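Cellulase (Xanthomonas axonopodis pv. citri, PDB 5HOS) is an endo-beta-1,4-glucanase of glycoside hydrolase family 5, which probably cuts internal beta-1,4 bonds of cellulose and related glucans. Local coordinates at residues H123-T128 against Q166-A171; A174-I179 against I188-A193. All blocks are in the same frame, centred on the assembly; numbering follows the deposited sequence.

Contact 1 (H123-T128 against Q166-A171)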
loop_
_atom_site.group_PDB
_atom_site.type_symbol
_atom_site.label_atom_id
_atom_site.label_comp_id
_atom_site.label_asym_id
_atom_site.label_seq_id
_atom_site.Cartn_x
_atom_site.Cartn_y
_atom_site.Cartn_z
ATOM N N HIS A 123 -5.480 11.684 15.903
ATOM C CA HIS A 123 -5.572 13.080 15.475
ATOM C C HIS A 123 -5.026 13.213 14.070
ATOM O O HIS A 123 -3.943 12.707 13.767
ATOM C CB HIS A 123 -4.761 13.963 16.408
ATOM C CG HIS A 123 -5.266 13.959 17.812
ATOM N ND1 HIS A 123 -6.291 14.775 18.232
ATOM C CD2 HIS A 123 -4.897 13.228 18.888
ATOM C CE1 HIS A 123 -6.533 14.548 19.511
ATOM N NE2 HIS A 123 -5.701 13.611 19.931
ATOM N N THR A 124 -5.769 13.932 13.234
ATOM C CA THR A 124 -5.464 14.025 11.823
ATOM C C THR A 124 -4.268 14.956 11.586
ATOM O O THR A 124 -4.126 15.997 12.236
ATOM C CB THR A 124 -6.718 14.491 11.046
ATOM O OG1 THR A 124 -7.786 13.561 11.282
ATOM C CG2 THR A 124 -6.463 14.573 9.563
ATOM N N ILE A 125 -3.407 14.560 10.653
ATOM C CA ILE A 125 -2.282 15.393 10.206
ATOM C C ILE A 125 -2.846 16.731 9.709
ATOM O O ILE A 125 -3.811 16.750 8.962
ATOM C CB ILE A 125 -1.487 14.701 9.072
ATOM C CG1 ILE A 125 -0.786 13.441 9.587
ATOM C CG2 ILE A 125 -0.434 15.634 8.484
ATOM C CD1 ILE A 125 -0.422 12.452 8.489
ATOM N N GLY A 126 -2.242 17.841 10.130
ATOM C CA GLY A 126 -2.755 19.179 9.821
ATOM C C GLY A 126 -3.556 19.828 10.934
ATOM O O GLY A 126 -3.770 21.036 10.906
ATOM N N SER A 127 -4.021 19.037 11.902
ATOM C CA SER A 127 -4.605 19.569 13.132
ATOM C C SER A 127 -3.532 20.283 13.969
ATOM O O SER A 127 -2.324 20.121 13.735
ATOM C CB SER A 127 -5.228 18.434 13.951
ATOM O OG SER A 127 -4.227 17.513 14.380
ATOM N N THR A 128 -3.968 21.069 14.949
ATOM C CA THR A 128 -3.019 21.740 15.840
ATOM C C THR A 128 -2.244 20.702 16.668
ATOM O O THR A 128 -1.063 20.883 16.924
ATOM C CB THR A 128 -3.706 22.797 16.728
ATOM O OG1 THR A 128 -4.787 22.201 17.445
ATOM C CG2 THR A 128 -4.253 23.923 15.864
ATOM N N GLN A 166 -7.141 18.551 -0.799
ATOM C CA GLN A 166 -6.157 19.633 -0.976
ATOM C C GLN A 166 -5.210 19.753 0.235
ATOM O O GLN A 166 -4.000 19.943 0.070
ATOM C CB GLN A 166 -6.854 20.972 -1.271
ATOM C CG GLN A 166 -5.969 21.969 -2.009
ATOM C CD GLN A 166 -5.523 21.490 -3.400
ATOM O OE1 GLN A 166 -6.347 21.258 -4.306
ATOM N NE2 GLN A 166 -4.217 21.342 -3.576
ATOM N N ALA A 167 -5.758 19.631 1.444
ATOM C CA ALA A 167 -4.947 19.666 2.664
ATOM C C ALA A 167 -4.032 18.456 2.726
ATOM O O ALA A 167 -2.881 18.569 3.157
ATOM C CB ALA A 167 -5.824 19.707 3.903
ATOM N N TRP A 168 -4.546 17.299 2.307
ATOM C CA TRP A 168 -3.725 16.097 2.247
ATOM C C TRP A 168 -2.569 16.267 1.250
ATOM O O TRP A 168 -1.434 15.945 1.576
ATOM C CB TRP A 168 -4.530 14.840 1.910
ATOM C CG TRP A 168 -3.589 13.728 1.626
ATOM C CD1 TRP A 168 -3.359 13.145 0.424
ATOM C CD2 TRP A 168 -2.639 13.161 2.538
ATOM N NE1 TRP A 168 -2.362 12.217 0.534
ATOM C CE2 TRP A 168 -1.894 12.210 1.818
ATOM C CE3 TRP A 168 -2.350 13.362 3.897
ATOM C CZ2 TRP A 168 -0.882 11.448 2.410
ATOM C CZ3 TRP A 168 -1.352 12.601 4.487
ATOM C CH2 TRP A 168 -0.630 11.657 3.744
ATOM N N ALA A 169 -2.857 16.765 0.055
ATOM C CA ALA A 169 -1.805 16.981 -0.951
ATOM C C ALA A 169 -0.681 17.871 -0.431
ATOM O O ALA A 169 0.472 17.623 -0.732
ATOM C CB ALA A 169 -2.377 17.561 -2.234
ATOM N N THR A 170 -1.024 18.905 0.342
ATOM C CA THR A 170 -0.022 19.784 0.958
ATOM C C THR A 170 0.863 19.031 1.961
ATOM O O THR A 170 2.081 19.176 1.930
ATOM C CB THR A 170 -0.702 20.989 1.631
ATOM O OG1 THR A 170 -1.439 21.699 0.634
ATOM C CG2 THR A 170 0.322 21.930 2.290
ATOM N N ALA A 171 0.240 18.212 2.820
ATOM C CA ALA A 171 0.974 17.358 3.746
ATOM C C ALA A 171 1.861 16.340 3.009
ATOM O O ALA A 171 3.032 16.169 3.354
ATOM C CB ALA A 171 0.005 16.634 4.676
#

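Contact 2 (A174-I179 against I188-A193)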
loop_
_atom_site.group_PDB
_atom_site.type_symbol
_atom_site.label_atom_id
_atom_site.label_comp_id
_atom_site.label_asym_id
_atom_site.label_seq_id
_atom_site.Cartn_x
_atom_site.Cartn_y
_atom_site.Cartn_z
ATOM N N ALA A 174 4.868 17.998 1.529
ATOM C CA ALA A 174 5.855 18.335 2.546
ATOM C C ALA A 174 6.703 17.114 2.915
ATOM O O ALA A 174 7.919 17.227 3.046
ATOM C CB ALA A 174 5.176 18.910 3.773
ATOM N N SER A 175 6.068 15.949 3.063
ATOM C CA SER A 175 6.812 14.734 3.398
ATOM C C SER A 175 7.703 14.272 2.232
ATOM O O SER A 175 8.824 13.817 2.462
ATOM C CB SER A 175 5.872 13.613 3.867
ATOM O OG SER A 175 5.052 13.158 2.805
ATOM N N ILE A 176 7.225 14.412 0.995
ATOM C CA ILE A 176 8.045 14.101 -0.196
ATOM C C ILE A 176 9.298 14.979 -0.209
ATOM O O ILE A 176 10.419 14.482 -0.369
ATOM C CB ILE A 176 7.251 14.289 -1.510
ATOM C CG1 ILE A 176 6.159 13.218 -1.643
ATOM C CG2 ILE A 176 8.154 14.271 -2.742
ATOM C CD1 ILE A 176 5.050 13.593 -2.604
ATOM N N ASP A 177 9.105 16.278 -0.021
ATOM C CA ASP A 177 10.240 17.218 0.004
ATOM C C ASP A 177 11.240 16.873 1.119
ATOM O O ASP A 177 12.464 16.914 0.911
ATOM C CB ASP A 177 9.755 18.670 0.140
ATOM C CG ASP A 177 9.042 19.183 -1.112
ATOM O OD1 ASP A 177 9.054 18.513 -2.172
ATOM O OD2 ASP A 177 8.463 20.285 -1.040
ATOM N N THR A 178 10.714 16.518 2.291
ATOM C CA THR A 178 11.537 16.118 3.432
ATOM C C THR A 178 12.371 14.879 3.122
ATOM O O THR A 178 13.564 14.840 3.409
ATOM C CB THR A 178 10.648 15.854 4.660
ATOM O OG1 THR A 178 9.931 17.054 4.983
ATOM C CG2 THR A 178 11.473 15.412 5.854
ATOM N N ILE A 179 11.732 13.878 2.524
ATOM C CA ILE A 179 12.420 12.667 2.120
ATOM C C ILE A 179 13.569 12.998 1.172
ATOM O O ILE A 179 14.685 12.521 1.374
ATOM C CB ILE A 179 11.455 11.638 1.499
ATOM C CG1 ILE A 179 10.558 11.066 2.605
ATOM C CG2 ILE A 179 12.215 10.496 0.828
ATOM C CD1 ILE A 179 9.324 10.357 2.099
ATOM N N ILE A 188 8.770 6.496 -3.977
ATOM C CA ILE A 188 7.739 6.915 -3.042
ATOM C C ILE A 188 6.362 6.635 -3.643
ATOM O O ILE A 188 6.108 6.976 -4.777
ATOM C CB ILE A 188 7.845 8.421 -2.689
ATOM C CG1 ILE A 188 9.190 8.728 -2.030
ATOM C CG2 ILE A 188 6.699 8.826 -1.758
ATOM C CD1 ILE A 188 9.519 10.203 -1.957
ATOM N N LEU A 189 5.469 6.031 -2.854
ATOM C CA LEU A 189 4.078 5.850 -3.233
ATOM C C LEU A 189 3.226 6.888 -2.497
ATOM O O LEU A 189 3.232 6.949 -1.253
ATOM C CB LEU A 189 3.610 4.429 -2.919
ATOM C CG LEU A 189 4.397 3.279 -3.558
ATOM C CD1 LEU A 189 3.762 1.952 -3.186
ATOM C CD2 LEU A 189 4.507 3.409 -5.064
ATOM N N VAL A 190 2.508 7.696 -3.280
ATOM C CA VAL A 190 1.780 8.881 -2.791
ATOM C C VAL A 190 0.282 8.641 -2.972
ATOM O O VAL A 190 -0.197 8.539 -4.104
ATOM C CB VAL A 190 2.160 10.144 -3.596
ATOM C CG1 VAL A 190 1.543 11.389 -2.965
ATOM C CG2 VAL A 190 3.671 10.292 -3.681
ATOM N N PRO A 191 -0.471 8.521 -1.871
ATOM C CA PRO A 191 -1.908 8.320 -1.994
ATOM C C PRO A 191 -2.647 9.655 -2.111
ATOM O O PRO A 191 -2.103 10.693 -1.751
ATOM C CB PRO A 191 -2.259 7.667 -0.669
ATOM C CG PRO A 191 -1.337 8.349 0.296
ATOM C CD PRO A 191 -0.073 8.683 -0.462
ATOM N N GLY A 192 -3.881 9.614 -2.607
ATOM C CA GLY A 192 -4.819 10.719 -2.440
ATOM C C GLY A 192 -5.550 10.553 -1.117
ATOM O O GLY A 192 -5.202 9.673 -0.327
ATOM N N ALA A 193 -6.532 11.413 -0.856
ATOM C CA ALA A 193 -7.422 11.231 0.297
ATOM C C ALA A 193 -8.696 10.457 -0.101
ATOM O O ALA A 193 -8.686 9.732 -1.104
ATOM C CB ALA A 193 -7.722 12.569 0.949
#

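Contact 1 (H123-T128 against Q166-A171)
I125 is the residue of 123-128 that touches helix segment 166-171, and it does so with two separate branches. The CG2 methyl of I125 lies 4.0 Å from CB of A171. The other branch reaches the indole: I125 CD1 lies 4.1 Å from W168 CZ3. That methyl comes to the edge of the indole, near the ring plane, and not over a face. The torsions explain the split. CG1 stands beside the backbone N of I125 (chi1 -66°) and carries CD1 to the indole, while CG2 is anti to that N and is left for A171. The indole itself swings out from the helix with CG anti to its own N (chi1 170°), which brings the benzene end near the isoleucine. All three touching residues are buried, and I132 of helix 132-145 packs on both I125 and A171.

Several polar bonds are local to one segment. T124 to S127 form a type II beta turn, closed by S127 N to T124 O at 3.1 Å. S127 OG adds a second bond of 2.6 Å to T124 O, lying in the carbonyl plane. S127 OG is also bonded to V130 N. On the helix, Q166 O also takes two donors. T170 OG1 is 3.2 Å from Q166 O and comes from the face of the carbonyl plane opposite to T170 N.

Two further bonds tie the parts to their surroundings. T124 OG1 is bonded to D162 OD1, and W168 NE1 to P191 O.

The arrangement is a turn packed on the N-terminal part of a barrel helix. It joins the short two-stranded hairpin 119-120/123-124, which follows barrel strand 109-114, to helix 165-181 of the (beta/alpha)8 fold.

Contact 2 (A174-I179 against I188-A193)
I176 meets strand 188-191 chiefly through V190. Its CB does not point straight at the strand, but the rest of the side chain bends that way. From CB, the CG2 methyl of I176 comes 4.4 Å from CD1 of I188, a loose touch. The other branch starts at CG1, set beside the backbone N (chi1 -69°). It runs on, nearly extended (chi2 160°), to CD1. That tip methyl, I176 CD1, makes the closer contact, 3.7 Å from CG2 of V190. I176 CD1 also lies 4.2 Å from V190 CG1, so it sits against both methyls of the valine. The two side chains cross at about a right angle.

I179, one turn later, meets I188 tip to tip. I179 CG2 is 3.9 Å from I188 CD1, and I179 CD1 is 4.1 Å from I188 CD1. I188 CD1 thus touches both branches of I179 and, more loosely, I176.

The helix and strand segments run almost antiparallel, at 169°, with a closest approach of 10.6 Å between the axes of these short segments. The isoleucines and valine bridge that gap with apolar contacts alone. Away from the strand, T178 OG1 bonds back to A174 O at 2.8 Å, alongside the helix bond from T178 N.

This is helix-on-strand packing within a beta-alpha-beta crossover: strand 152-155, helix 165-181, strand 188-191. In the parallel barrel, strand 188-191 runs between 152-155 and 224-231. Helix 165-181 lies on its outer side, with helix 132-145 beside it packing against A174, S175 and T178.

Both contacts use helix 165-181, at different levels. Contact 1 involves its N-terminal part and a turn outside the barrel strands, with its centre about 19 Å from the chain centre. Contact 2 involves a later part and a barrel strand, and its centre is about 13 Å out. Both are buried at the touching residues. Contact 1 lies nearer the surface, beside exposed G126, while contact 2 lies in the interior between barrel and helix. Contact 2 is the larger, 184 against 95 Å², and packs only aliphatic side chains. Contact 1 includes an aromatic edge. W168 connects them: its indole belongs to contact 1, yet its CD1 also packs on G192 and A193 of contact 2.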